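Local coordinates for protein YibA (Escherichia coli, PDB 1OYZ), which is of unknown function but folds as a row of HEAT-type helical repeats, with an oxidoreductase activity that is possible yet only weakly supported, at residues A[60-63]-A[69-72]; A[113-118]-A[127-132]; A[134-137]-A[143-146]; A[148-153]-A[176-181]. All coordinates share one frame; numbering follows the deposited sequence.

Overall arrangement
The four contacts follow one another along the chain and illustrate how an alpha-solenoid is assembled. Contacts 1 and 3 each join the C-terminal part of one helix to the first turns of the next across a short connection; their centres lie 20 Å apart. Contact 2 pairs antiparallel helices, and its 127-132 segment runs on into contact 3 through helix 126-136, centre to centre 11 Å. Contact 4 pairs two parallel helices and touches both neighbours: Thr148 OG1 lies 3.0 Å from Thr136 OG1 of contact 3, a probable hydrogen bond, while Phe150 CE2 packs 3.6 Å from Ala116 CB of contact 2. Contact 1 stands apart, 26 Å from contact 4 between centres.

Contact 1: A[60-63]-A[69-72]; sequences IEFC and IRRD
The carbonyl oxygen of Phe62, in the last part of helix 53-63, is met by two carbons of Arg71: CA comes within 3.3 Å of Phe62 O in a CA-H...O contact, and CG reaches 3.4 Å from the same oxygen. The next carbonyl, Cys63 O, is approached by Arg71 CD at 3.0 Å and lies near the plane of the guanidinium, at its edge. A bend at chi3 (-59°) then turns the arginine's polar end away to Asp102, a salt bridge through NE, and to the Asp65 carbonyl. Arg70 covers the Phe62 side chain. Extended from CG to NE, it runs over one face of the ring, with CD 3.9 Å from the Phe62 centroid and almost on the ring normal. Farther out, Arg70 NE lies 3.5 Å from Phe62 CZ, and the guanidinium is inclined to the ring by 22°. Salt bridges to Asp33 and Asp65 hold this guanidinium. In this HEAT-like solenoid the two arginines thus pack their methylenes on Phe62 and on the carbonyl oxygens of Phe62 and Cys63, while their guanidinium nitrogens bind both the turn itself, at Asp65, and acids farther off, Asp33 and Asp102.

Contact 2: A[113-118]-A[127-132]; sequences ESTAQR and PKIVEQ
Thr115 and Ile129 mark the closest backbone approach of two antiparallel helices, with their CA atoms 7.3 Å apart. The axes of the 113-118 and 127-132 segments come no nearer than 10.6 Å and run at 159° to each other, an antiparallel pairing of the kind from which HEAT-type alpha-solenoids are built. Small residues on helix 105-121 face longer ones on helix 126-136, and the space between is bridged mainly from the second side. Ile129 sends its CD1 methyl across: it lies 3.6 Å from Thr115 CB and, equally, 3.6 Å from Thr115 O. Both of its torsions are near -75°, a fold that carries CG1 beside the backbone N and swings CD1 forward to the opposing helix. The side chains of Thr115 and Ile129 run antiparallel, flank to flank, and the methyl lies alongside the threonine. Thr115 OG1 is hydrogen-bonded to the Ile112 carbonyl, one turn earlier in its own helix. Gln132 reaches out from the facing helix, its chain extended and CG anti to its own N (chi1 -177°), which brings its amide end up to Thr115; how that amide is turned is uncertain. Helix 88-101 closes one flank, with Phe92 and Leu95 against Thr115 and Ala99 against Gln132, while Cys119 adds to the packing round Ile129. The same methyl also reaches the next residue of the facing helix, Ile129 CD1 lying 4.1 Å from Ala116 N.

Contact 3: A[134-137]-A[143-146]; sequences QITA and NVRR
Ala137 and Arg145 bring their CA atoms to within 5.0 Å where the C-terminal part of helix 126-136 is linked, through a short turn, to helix 142-153, a helical hairpin inside the HEAT-repeat region. Three kinds of interaction meet at this corner. The first is van der Waals contact: Val144 places its CG1 methyl 3.7 Å from the carbonyl oxygen Thr136 O, and the same valine has an apolar neighbour in Ile112 of helix 105-121, which touches Thr136 as well. CG1 also lies against the Thr136 hydroxyl, though the modelled spacing there is doubtful. The second is a hydroxyl pair. With OG1 anti to its backbone N (chi1 -173°), Thr136 sets this oxygen beside helix 142-153, where it makes a probable hydrogen bond with Thr148 OG1, one turn beyond Val144; a buried polar atom would thereby tie the two arms together. The third is polar and belongs to Arg145, which grips the turn through a hydrogen bond from NH1 to the Asp139 carbonyl and reaches beyond it with a salt bridge from NE to Asp170. Arg71 is used in the same way at its own turn, a recurrence consistent with the arginine and aspartate pairs that connect successive turns in HEAT proteins. The methylenes CG and CD lie against Ala137 O, and a bend at chi3 (-55°) then turns NE and the guanidinium off to these partners, with Ala137 O near the guanidinium plane at its edge. That carbonyl oxygen is 3.5 Å from Arg145 CG and 3.2 Å from Arg145 CD.

Contact 4: A[148-153]-A[176-181]; sequences TAFAIS and RNWAAF
Trp178 carries this contact almost alone, and its atoms can be taken in order. At the root, its CB meets the methyl of Ala149, Trp178 CB to Ala149 CB being 3.7 Å, and that methyl remains within 4.2 Å of Trp178 CG. The indole then reaches across to helix 142-153, its chi1 of -113° away from a staggered position. On the six-membered ring, Trp178 CZ3 comes 3.4 Å from Ser153 OG and 3.7 Å from Ser153 CB, an oblique approach. At the far corner, Trp178 CH2 lies 3.8 Å from Phe150 CD1. Phe150 also places its CA over the indole face, 4.2 Å from the centroid of the six-membered ring, a CH-pi contact. Its phenyl lies beside the indole with a similar heading and turns an edge toward that face in an offset edge-to-face pair, planes at 76°. The two helix segments run nearly parallel, 10° apart, with helix 161-168 between them in sequence, so this is packing between successive layers of the HEAT solenoid. One large aromatic spans the gap against two small residues and a phenyl edge, and the join therefore rests chiefly on dispersion and CH-pi attraction.

Contact 1: A[60-63]-A[69-72]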
# COMPACT_ATOMS: atom_id res chain seq x y z
N ILE A 60 -16.05 17.33 9.75
CA ILE A 60 -15.70 18.49 8.94
C ILE A 60 -15.19 19.59 9.88
O ILE A 60 -14.08 20.08 9.70
CB ILE A 60 -16.92 18.97 8.15
CG1 ILE A 60 -17.17 17.98 7.00
CG2 ILE A 60 -16.71 20.43 7.65
CD1 ILE A 60 -18.54 18.13 6.34
N GLU A 61 -15.96 19.94 10.90
CA GLU A 61 -15.48 20.98 11.81
C GLU A 61 -14.10 20.61 12.38
O GLU A 61 -13.19 21.46 12.41
CB GLU A 61 -16.44 21.20 12.96
CG GLU A 61 -17.81 21.62 12.52
CD GLU A 61 -18.73 21.82 13.70
OE1 GLU A 61 -19.93 22.07 13.48
OE2 GLU A 61 -18.24 21.74 14.86
N PHE A 62 -13.95 19.37 12.83
CA PHE A 62 -12.66 18.92 13.36
C PHE A 62 -11.56 19.17 12.34
O PHE A 62 -10.41 19.39 12.71
CB PHE A 62 -12.67 17.42 13.69
CG PHE A 62 -13.02 17.12 15.11
CD1 PHE A 62 -13.92 17.92 15.81
CD2 PHE A 62 -12.46 16.03 15.76
CE1 PHE A 62 -14.26 17.64 17.12
CE2 PHE A 62 -12.79 15.74 17.08
CZ PHE A 62 -13.70 16.55 17.77
N CYS A 63 -11.92 19.11 11.07
CA CYS A 63 -10.95 19.34 10.02
C CYS A 63 -10.33 20.73 10.11
O CYS A 63 -9.23 20.95 9.61
CB CYS A 63 -11.58 19.12 8.65
SG CYS A 63 -11.54 17.37 8.22
N ILE A 69 -4.51 16.68 16.15
CA ILE A 69 -5.04 15.36 16.46
C ILE A 69 -6.50 15.32 16.01
O ILE A 69 -6.95 14.35 15.41
CB ILE A 69 -4.93 15.09 17.96
CG1 ILE A 69 -3.45 15.16 18.34
CG2 ILE A 69 -5.55 13.75 18.31
CD1 ILE A 69 -3.16 14.88 19.80
N ARG A 70 -7.23 16.39 16.27
CA ARG A 70 -8.61 16.45 15.83
C ARG A 70 -8.70 16.52 14.32
O ARG A 70 -9.60 15.92 13.74
CB ARG A 70 -9.35 17.65 16.43
CG ARG A 70 -9.78 17.44 17.87
CD ARG A 70 -10.57 18.65 18.37
NE ARG A 70 -11.34 18.35 19.57
CZ ARG A 70 -12.14 19.22 20.18
NH1 ARG A 70 -12.27 20.46 19.70
NH2 ARG A 70 -12.84 18.86 21.25
N ARG A 71 -7.77 17.23 13.68
CA ARG A 71 -7.84 17.33 12.22
C ARG A 71 -7.59 15.97 11.59
O ARG A 71 -8.26 15.57 10.65
CB ARG A 71 -6.82 18.35 11.69
CG ARG A 71 -7.15 19.81 12.05
CD ARG A 71 -6.56 20.85 11.07
NE ARG A 71 -5.10 20.79 10.94
CZ ARG A 71 -4.24 21.16 11.88
NH1 ARG A 71 -4.65 21.64 13.06
NH2 ARG A 71 -2.95 20.99 11.67
N ASP A 72 -6.63 15.25 12.14
CA ASP A 72 -6.28 13.94 11.63
C ASP A 72 -7.50 13.02 11.76
O ASP A 72 -7.94 12.41 10.79
CB ASP A 72 -5.09 13.44 12.43
CG ASP A 72 -4.57 12.13 11.94
OD1 ASP A 72 -4.26 12.00 10.75
OD2 ASP A 72 -4.46 11.21 12.75

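Contact 2: A[113-118]-A[127-132]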
# COMPACT_ATOMS: atom_id res chain seq x y z
N GLU A 113 -4.73 9.30 2.34
CA GLU A 113 -5.34 7.97 2.43
C GLU A 113 -6.87 8.08 2.33
O GLU A 113 -7.51 7.26 1.66
CB GLU A 113 -4.91 7.26 3.73
CG GLU A 113 -3.46 6.76 3.65
CD GLU A 113 -2.73 6.72 4.99
OE1 GLU A 113 -3.36 6.93 6.04
OE2 GLU A 113 -1.50 6.47 4.98
N SER A 114 -7.45 9.10 2.97
CA SER A 114 -8.90 9.29 2.87
C SER A 114 -9.34 9.69 1.45
O SER A 114 -10.40 9.23 0.99
CB SER A 114 -9.39 10.32 3.92
OG SER A 114 -9.25 9.82 5.26
N THR A 115 -8.56 10.50 0.70
CA THR A 115 -9.01 10.83 -0.67
C THR A 115 -8.99 9.55 -1.52
O THR A 115 -9.77 9.41 -2.48
CB THR A 115 -8.14 11.92 -1.45
OG1 THR A 115 -6.80 11.43 -1.61
CG2 THR A 115 -8.14 13.30 -0.74
N ALA A 116 -8.10 8.62 -1.17
CA ALA A 116 -7.98 7.35 -1.89
C ALA A 116 -9.25 6.53 -1.63
O ALA A 116 -9.86 6.00 -2.56
CB ALA A 116 -6.73 6.58 -1.41
N GLN A 117 -9.63 6.45 -0.36
CA GLN A 117 -10.83 5.74 0.04
C GLN A 117 -12.02 6.27 -0.77
O GLN A 117 -12.74 5.51 -1.41
CB GLN A 117 -11.13 5.96 1.51
CG GLN A 117 -10.02 5.62 2.46
CD GLN A 117 -9.87 4.13 2.68
OE1 GLN A 117 -9.45 3.70 3.75
NE2 GLN A 117 -10.22 3.34 1.67
N ARG A 118 -12.20 7.59 -0.74
CA ARG A 118 -13.32 8.20 -1.44
C ARG A 118 -13.29 7.97 -2.96
O ARG A 118 -14.33 7.80 -3.59
CB ARG A 118 -13.37 9.71 -1.15
CG ARG A 118 -13.38 10.07 0.35
CD ARG A 118 -14.60 10.93 0.74
NE ARG A 118 -15.85 10.26 0.40
CZ ARG A 118 -16.62 9.58 1.24
NH1 ARG A 118 -16.30 9.47 2.52
NH2 ARG A 118 -17.71 8.97 0.78
N PRO A 127 -8.94 11.83 -11.67
CA PRO A 127 -8.12 12.89 -12.27
C PRO A 127 -7.49 13.75 -11.16
O PRO A 127 -6.29 14.01 -11.17
CB PRO A 127 -9.13 13.67 -13.11
CG PRO A 127 -10.10 12.60 -13.56
CD PRO A 127 -10.28 11.77 -12.29
N LYS A 128 -8.30 14.17 -10.20
CA LYS A 128 -7.79 14.98 -9.10
C LYS A 128 -6.78 14.25 -8.23
O LYS A 128 -5.83 14.85 -7.74
CB LYS A 128 -8.94 15.51 -8.25
CG LYS A 128 -9.59 16.72 -8.88
CD LYS A 128 -11.00 16.88 -8.38
CE LYS A 128 -11.61 18.17 -8.89
NZ LYS A 128 -11.00 19.33 -8.19
N ILE A 129 -6.99 12.95 -8.02
CA ILE A 129 -6.06 12.15 -7.24
C ILE A 129 -4.69 12.15 -7.92
O ILE A 129 -3.64 12.18 -7.27
CB ILE A 129 -6.52 10.69 -7.12
CG1 ILE A 129 -7.68 10.58 -6.13
CG2 ILE A 129 -5.36 9.82 -6.63
CD1 ILE A 129 -7.26 10.67 -4.66
N VAL A 130 -4.70 12.12 -9.25
CA VAL A 130 -3.46 12.12 -9.99
C VAL A 130 -2.69 13.45 -9.82
O VAL A 130 -1.49 13.44 -9.56
CB VAL A 130 -3.71 11.88 -11.48
CG1 VAL A 130 -2.45 12.12 -12.25
CG2 VAL A 130 -4.20 10.47 -11.69
N GLU A 131 -3.40 14.56 -9.98
CA GLU A 131 -2.81 15.88 -9.86
C GLU A 131 -2.29 16.01 -8.45
O GLU A 131 -1.22 16.61 -8.21
CB GLU A 131 -3.86 16.98 -10.08
CG GLU A 131 -3.74 17.70 -11.42
CD GLU A 131 -4.65 18.94 -11.54
OE1 GLU A 131 -4.79 19.70 -10.55
OE2 GLU A 131 -5.21 19.17 -12.64
N GLN A 132 -3.06 15.46 -7.51
CA GLN A 132 -2.68 15.52 -6.11
C GLN A 132 -1.37 14.78 -5.87
O GLN A 132 -0.50 15.28 -5.16
CB GLN A 132 -3.77 14.88 -5.25
CG GLN A 132 -3.52 14.95 -3.75
CD GLN A 132 -4.56 14.15 -2.99
OE1 GLN A 132 -4.38 12.93 -2.76
NE2 GLN A 132 -5.67 14.80 -2.64

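Contact 3: A[134-137]-A[143-146]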
# COMPACT_ATOMS: atom_id res chain seq x y z
N GLN A 134 0.87 14.16 -8.06
CA GLN A 134 1.96 14.82 -8.77
C GLN A 134 2.73 15.76 -7.86
O GLN A 134 3.89 16.09 -8.12
CB GLN A 134 1.42 15.58 -9.96
CG GLN A 134 1.04 14.64 -11.06
CD GLN A 134 0.23 15.31 -12.14
OE1 GLN A 134 -0.04 14.71 -13.18
NE2 GLN A 134 -0.18 16.56 -11.91
N ILE A 135 2.11 16.22 -6.78
CA ILE A 135 2.87 17.08 -5.91
C ILE A 135 3.16 16.37 -4.59
O ILE A 135 4.25 16.52 -4.02
CB ILE A 135 2.14 18.47 -5.71
CG1 ILE A 135 1.72 18.65 -4.29
CG2 ILE A 135 0.99 18.63 -6.66
CD1 ILE A 135 2.76 19.34 -3.50
N THR A 136 2.23 15.54 -4.11
CA THR A 136 2.47 14.90 -2.84
C THR A 136 3.53 13.81 -2.89
O THR A 136 4.13 13.49 -1.87
CB THR A 136 1.19 14.30 -2.25
OG1 THR A 136 1.48 13.84 -0.94
CG2 THR A 136 0.69 13.15 -3.05
N ALA A 137 3.74 13.22 -4.06
CA ALA A 137 4.76 12.20 -4.17
C ALA A 137 6.13 12.85 -3.87
O ALA A 137 7.09 12.15 -3.59
CB ALA A 137 4.74 11.57 -5.56
N ASN A 143 5.89 9.63 5.54
CA ASN A 143 4.53 9.15 5.75
C ASN A 143 3.67 9.61 4.60
O ASN A 143 2.85 8.84 4.07
CB ASN A 143 3.97 9.70 7.05
CG ASN A 143 4.91 9.48 8.22
OD1 ASN A 143 4.54 8.89 9.23
ND2 ASN A 143 6.15 9.96 8.08
N VAL A 144 3.86 10.87 4.18
CA VAL A 144 3.08 11.42 3.08
C VAL A 144 3.39 10.72 1.77
O VAL A 144 2.48 10.35 1.04
CB VAL A 144 3.32 12.94 2.88
CG1 VAL A 144 2.73 13.38 1.55
CG2 VAL A 144 2.69 13.74 4.04
N ARG A 145 4.68 10.56 1.47
CA ARG A 145 5.06 9.89 0.25
C ARG A 145 4.49 8.46 0.27
O ARG A 145 3.97 7.99 -0.72
CB ARG A 145 6.58 9.89 0.08
CG ARG A 145 7.14 11.30 -0.16
CD ARG A 145 8.48 11.28 -0.87
NE ARG A 145 9.47 10.47 -0.17
CZ ARG A 145 9.96 10.74 1.03
NH1 ARG A 145 9.56 11.81 1.69
NH2 ARG A 145 10.90 9.96 1.55
N ARG A 146 4.58 7.78 1.42
CA ARG A 146 4.04 6.43 1.55
C ARG A 146 2.54 6.46 1.23
O ARG A 146 2.07 5.68 0.42
CB ARG A 146 4.22 5.91 2.99
CG ARG A 146 3.92 4.41 3.17
CD ARG A 146 4.03 4.03 4.64
NE ARG A 146 5.11 4.78 5.30
CZ ARG A 146 5.17 5.02 6.61
NH1 ARG A 146 4.21 4.56 7.41
NH2 ARG A 146 6.17 5.73 7.11

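Contact 4: A[148-153]-A[176-181]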
# COMPACT_ATOMS: atom_id res chain seq x y z
N THR A 148 1.05 8.45 -0.47
CA THR A 148 0.89 8.77 -1.89
C THR A 148 1.02 7.48 -2.68
O THR A 148 0.30 7.26 -3.67
CB THR A 148 1.97 9.79 -2.39
OG1 THR A 148 1.91 10.99 -1.59
CG2 THR A 148 1.72 10.18 -3.85
N ALA A 149 1.93 6.61 -2.25
CA ALA A 149 2.09 5.35 -2.98
C ALA A 149 0.76 4.59 -2.97
O ALA A 149 0.29 4.10 -4.01
CB ALA A 149 3.21 4.50 -2.34
N PHE A 150 0.15 4.50 -1.80
CA PHE A 150 -1.14 3.83 -1.67
C PHE A 150 -2.17 4.43 -2.60
O PHE A 150 -2.88 3.73 -3.32
CB PHE A 150 -1.65 3.96 -0.24
CG PHE A 150 -3.04 3.47 -0.05
CD1 PHE A 150 -3.38 2.16 -0.38
CD2 PHE A 150 -4.03 4.32 0.41
CE1 PHE A 150 -4.68 1.70 -0.25
CE2 PHE A 150 -5.33 3.88 0.55
CZ PHE A 150 -5.66 2.56 0.22
N ALA A 151 -2.25 5.76 -2.57
CA ALA A 151 -3.19 6.48 -3.40
C ALA A 151 -3.07 6.10 -4.86
O ALA A 151 -4.05 5.70 -5.49
CB ALA A 151 -2.97 7.97 -3.25
N ILE A 152 -1.87 6.23 -5.40
CA ILE A 152 -1.63 5.93 -6.80
C ILE A 152 -2.11 4.53 -7.16
O ILE A 152 -2.79 4.34 -8.16
CB ILE A 152 -0.12 6.11 -7.15
CG1 ILE A 152 0.27 7.60 -7.04
CG2 ILE A 152 0.16 5.61 -8.55
CD1 ILE A 152 1.78 7.90 -7.19
N SER A 153 -1.79 3.56 -6.32
CA SER A 153 -2.20 2.19 -6.58
C SER A 153 -3.71 2.08 -6.75
O SER A 153 -4.20 1.19 -7.44
CB SER A 153 -1.72 1.28 -5.45
OG SER A 153 -2.44 1.52 -4.27
N ARG A 176 9.72 2.49 -1.37
CA ARG A 176 10.23 1.76 -2.57
C ARG A 176 9.47 0.45 -2.78
O ARG A 176 9.08 0.11 -3.91
CB ARG A 176 11.75 1.44 -2.44
CG ARG A 176 12.69 2.61 -2.18
CD ARG A 176 14.16 2.25 -2.54
NE ARG A 176 14.77 1.28 -1.62
CZ ARG A 176 15.01 1.52 -0.33
NH1 ARG A 176 15.55 0.57 0.45
NH2 ARG A 176 14.72 2.71 0.19
N ASN A 177 9.22 -0.28 -1.69
CA ASN A 177 8.51 -1.56 -1.79
C ASN A 177 7.10 -1.35 -2.37
O ASN A 177 6.68 -2.07 -3.28
CB ASN A 177 8.49 -2.25 -0.41
CG ASN A 177 7.89 -3.67 -0.47
OD1 ASN A 177 6.81 -3.93 0.06
ND2 ASN A 177 8.59 -4.58 -1.12
N TRP A 178 6.40 -0.35 -1.85
CA TRP A 178 5.04 -0.05 -2.33
C TRP A 178 5.04 0.34 -3.80
O TRP A 178 4.15 -0.04 -4.54
CB TRP A 178 4.43 1.10 -1.51
CG TRP A 178 3.26 0.69 -0.68
CD1 TRP A 178 3.23 0.55 0.69
CD2 TRP A 178 1.95 0.36 -1.15
NE1 TRP A 178 1.97 0.16 1.09
CE2 TRP A 178 1.17 0.02 -0.02
CE3 TRP A 178 1.35 0.30 -2.42
CZ2 TRP A 178 -0.18 -0.36 -0.12
CZ3 TRP A 178 0.00 -0.08 -2.51
CH2 TRP A 178 -0.73 -0.41 -1.37
N ALA A 179 6.02 1.13 -4.22
CA ALA A 179 6.08 1.57 -5.61
C ALA A 179 6.25 0.36 -6.51
O ALA A 179 5.45 0.12 -7.43
CB ALA A 179 7.27 2.55 -5.81
N ALA A 180 7.29 -0.42 -6.21
CA ALA A 180 7.61 -1.62 -6.98
C ALA A 180 6.41 -2.53 -6.95
O ALA A 180 6.03 -3.11 -7.96
CB ALA A 180 8.82 -2.31 -6.39
N PHE A 181 5.82 -2.64 -5.77
CA PHE A 181 4.67 -3.47 -5.57
C PHE A 181 3.53 -3.05 -6.49
O PHE A 181 2.91 -3.90 -7.14
CB PHE A 181 4.21 -3.35 -4.12
CG PHE A 181 3.46 -4.54 -3.61
CD1 PHE A 181 2.30 -4.98 -4.25
CD2 PHE A 181 3.91 -5.20 -2.47
CE1 PHE A 181 1.60 -6.08 -3.76
CE2 PHE A 181 3.23 -6.30 -1.96
CZ PHE A 181 2.07 -6.74 -2.60